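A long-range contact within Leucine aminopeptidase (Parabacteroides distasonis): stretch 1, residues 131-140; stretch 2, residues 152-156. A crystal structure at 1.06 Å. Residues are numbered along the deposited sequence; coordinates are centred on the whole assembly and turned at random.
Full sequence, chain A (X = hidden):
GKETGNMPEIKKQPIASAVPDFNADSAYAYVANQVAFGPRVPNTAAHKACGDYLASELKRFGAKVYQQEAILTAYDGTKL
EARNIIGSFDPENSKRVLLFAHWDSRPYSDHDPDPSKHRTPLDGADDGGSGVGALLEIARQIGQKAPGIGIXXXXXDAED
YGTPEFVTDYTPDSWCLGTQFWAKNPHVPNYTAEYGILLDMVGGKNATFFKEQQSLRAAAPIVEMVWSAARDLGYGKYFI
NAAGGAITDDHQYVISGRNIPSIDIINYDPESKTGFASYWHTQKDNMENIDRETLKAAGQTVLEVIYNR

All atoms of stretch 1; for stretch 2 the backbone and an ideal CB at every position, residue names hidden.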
# COMPACT_ATOMS: atom_id res chain seq x y z
N GLY A 131 -5.10 -0.40 -0.46
CA GLY A 131 -4.06 -1.22 0.14
C GLY A 131 -4.15 -1.23 1.65
O GLY A 131 -4.00 -2.27 2.28
N VAL A 132 -4.45 -0.07 2.21
CA VAL A 132 -4.59 0.03 3.67
C VAL A 132 -5.82 -0.75 4.14
O VAL A 132 -5.77 -1.43 5.14
CB VAL A 132 -4.70 1.50 4.11
CG1 VAL A 132 -5.04 1.65 5.55
CG2 VAL A 132 -3.37 2.23 3.78
N GLY A 133 -6.93 -0.67 3.40
CA GLY A 133 -8.13 -1.39 3.82
C GLY A 133 -7.96 -2.90 3.72
O GLY A 133 -8.41 -3.63 4.61
N ALA A 134 -7.30 -3.37 2.67
CA ALA A 134 -6.97 -4.78 2.55
C ALA A 134 -6.07 -5.21 3.71
O ALA A 134 -6.28 -6.27 4.32
CB ALA A 134 -6.38 -5.13 1.22
N LEU A 135 -5.05 -4.42 4.01
CA LEU A 135 -4.15 -4.75 5.11
C LEU A 135 -4.83 -4.70 6.46
O LEU A 135 -4.50 -5.50 7.34
CB LEU A 135 -2.92 -3.86 5.11
CG LEU A 135 -1.91 -4.12 4.00
CD1 LEU A 135 -0.69 -3.23 4.12
CD2 LEU A 135 -1.46 -5.59 3.90
N LEU A 136 -5.77 -3.79 6.69
CA LEU A 136 -6.52 -3.79 7.92
C LEU A 136 -7.30 -5.07 8.08
O LEU A 136 -7.33 -5.63 9.18
CB LEU A 136 -7.46 -2.58 8.05
CG LEU A 136 -6.77 -1.23 8.31
CD1 LEU A 136 -7.81 -0.11 8.10
CD2 LEU A 136 -6.23 -1.16 9.76
N GLU A 137 -7.95 -5.54 7.03
CA GLU A 137 -8.69 -6.79 7.13
C GLU A 137 -7.77 -7.98 7.34
O GLU A 137 -8.06 -8.88 8.14
CB GLU A 137 -9.58 -6.94 5.92
CG GLU A 137 -10.31 -8.27 5.84
CD GLU A 137 -11.18 -8.60 7.04
OE1 GLU A 137 -11.55 -7.69 7.82
OE2 GLU A 137 -11.58 -9.80 7.18
N ILE A 138 -6.61 -8.00 6.67
CA ILE A 138 -5.59 -9.03 6.89
C ILE A 138 -5.14 -9.01 8.34
O ILE A 138 -5.07 -10.04 9.01
CB ILE A 138 -4.43 -8.85 5.90
CG1 ILE A 138 -4.85 -9.27 4.50
CG2 ILE A 138 -3.16 -9.61 6.36
CD1 ILE A 138 -4.02 -8.72 3.40
N ALA A 139 -4.87 -7.81 8.88
CA ALA A 139 -4.42 -7.67 10.23
C ALA A 139 -5.51 -8.11 11.23
O ALA A 139 -5.21 -8.70 12.28
CB ALA A 139 -4.01 -6.19 10.47
N ARG A 140 -6.78 -7.83 10.91
CA ARG A 140 -7.86 -8.29 11.74
C ARG A 140 -7.87 -9.80 11.86
O ARG A 140 -8.03 -10.39 12.94
CB ARG A 140 -9.21 -7.79 11.21
CG ARG A 140 -10.36 -8.04 12.16
CD ARG A 140 -11.68 -7.44 11.69
NE ARG A 140 -12.23 -8.15 10.54
CZ ARG A 140 -13.19 -9.06 10.59
NH1 ARG A 140 -13.82 -9.38 11.72
NH2 ARG A 140 -13.54 -9.63 9.48
N UNK A 152 4.67 -7.74 10.25
CA UNK A 152 4.63 -6.29 10.45
C UNK A 152 3.77 -5.69 9.35
O UNK A 152 4.00 -5.94 8.19
CB UNK A 152 6.03 -5.68 10.45
N UNK A 153 2.77 -4.94 9.78
CA UNK A 153 1.89 -4.17 8.89
C UNK A 153 2.43 -2.74 8.95
O UNK A 153 2.44 -2.17 10.05
CB UNK A 153 0.42 -4.25 9.30
N UNK A 154 2.78 -2.17 7.83
CA UNK A 154 3.23 -0.77 7.81
C UNK A 154 2.42 0.05 6.81
O UNK A 154 2.30 -0.29 5.66
CB UNK A 154 4.72 -0.69 7.47
N UNK A 155 1.85 1.14 7.37
CA UNK A 155 1.23 2.17 6.57
C UNK A 155 2.23 3.34 6.45
O UNK A 155 2.49 4.04 7.42
CB UNK A 155 -0.10 2.62 7.19
N UNK A 156 2.79 3.48 5.26
CA UNK A 156 3.78 4.52 4.98
C UNK A 156 3.08 5.81 4.53
O UNK A 156 2.15 5.80 3.77
CB UNK A 156 4.77 4.05 3.91

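Stretch 1 is a helix and stretch 2 a strand that runs nearly antiparallel to it, at 158°. The axes approach to 9.6 Å. That gap leaves room for side chains, and no hydrogen bond crosses it. The side of the helix nearest the strand carries Val 132, Leu 135, Leu 136 and Ala 139, all apolar.

Position 152 has extended backbone angles, -112/125. Its CB has nothing of stretch 1 within 5.5 Å. The helix therefore sets no demand here, and polar, charged or apolar side chains would all be compatible. The deposited residue is Asp 152. Its chi1 is m, and both carboxylate oxygens are hydrogen-bonded elsewhere in the structure.

Position 153 points its CA-to-CB bond toward the helix. The ideal CB lies 5.0 Å from Ala 139 CB and 5.4 Å from Leu 135 CB. The small side chain of Ala 139 leaves space, and no donor or acceptor side chain of the helix lies nearby. A medium-sized apolar residue would suit, such as valine, isoleucine, leucine or methionine. The phi/psi of -100/123 is well suited to a beta-branched residue, which favours valine or isoleucine without excluding the others. The deposited residue is Ile 153, with chi1 and chi2 both m. Ile 153 CG1 lies 4.0 Å from Ala 139 CB, and Ile 153 CG2 lies 4.2 Å from Leu 135 CB. Ile 153 packs against Leu 135 and Ala 139, which lie about one helical turn apart.

Position 154 points away from the helix. No atom of stretch 1 lies within 5.5 Å of its ideal CB. The backbone, at -126/125, is extended and admits many residues, including beta-branched ones. The deposited residue is Ile 154, with chi1 m and chi2 t. Its nearest side-chain approach is 7.0 Å, from Ile 154 CB to Leu 135 CD1. Its backbone comes closer: Ile 154 O is 4.5 Å from Leu 135 CD1, a loose contact.

Position 155 has its CA-to-CB bond sideways to the helix. The ideal CB is 4.7 Å from Val 132 CG2. Beyond it lies an apolar space bordered by Val 132, Leu 135 and Leu 136. A small residue would not reach far into it; leucine, methionine or phenylalanine could. The deposited residue is Phe 155, with chi1 m, and the end of its side chain comes nearer the helix than its first bond suggests. Val 132 CG1 sits over one ring face, 4.0 Å from the centroid of the Phe 155 ring and 12° off the normal, a CH-pi contact. The ring edge meets the two leucines: Leu 135 CB is 3.8 Å from Phe 155 CE1, and Leu 136 CD2 is 3.8 Å from Phe 155 CZ. Phe 155 has the largest area covered by the helix in this stretch.

Nothing of stretch 1 lies within 5.5 Å of the ideal CB at 156, so polar or apolar residues of many sizes would fit. The deposited residue is Phe 156, with chi1 m.

Stretch 2 152-156: DIIFF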
# COMPACT_ATOMS: atom_id res chain seq x y z
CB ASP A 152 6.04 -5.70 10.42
CG ASP A 152 6.92 -6.37 11.43
OD1 ASP A 152 6.63 -6.21 12.64
OD2 ASP A 152 7.86 -7.11 11.01
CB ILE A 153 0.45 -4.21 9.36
CG1 ILE A 153 -0.12 -5.62 9.58
CG2 ILE A 153 -0.42 -3.33 8.50
CD1 ILE A 153 -0.30 -6.39 8.33
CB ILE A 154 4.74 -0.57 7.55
CG1 ILE A 154 5.54 -1.40 8.55
CG2 ILE A 154 5.05 0.93 7.61
CD1 ILE A 154 7.07 -1.18 8.50
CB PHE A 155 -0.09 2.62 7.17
CG PHE A 155 -1.06 1.49 7.47
CD1 PHE A 155 -1.19 0.39 6.64
CD2 PHE A 155 -1.85 1.58 8.60
CE1 PHE A 155 -2.10 -0.61 6.97
CE2 PHE A 155 -2.80 0.58 8.90
CZ PHE A 155 -2.89 -0.51 8.05
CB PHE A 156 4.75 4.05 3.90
CG PHE A 156 5.72 3.01 4.38
CD1 PHE A 156 6.70 3.31 5.28
CD2 PHE A 156 5.69 1.71 3.87
CE1 PHE A 156 7.60 2.38 5.69
CE2 PHE A 156 6.62 0.78 4.31
CZ PHE A 156 7.59 1.12 5.19
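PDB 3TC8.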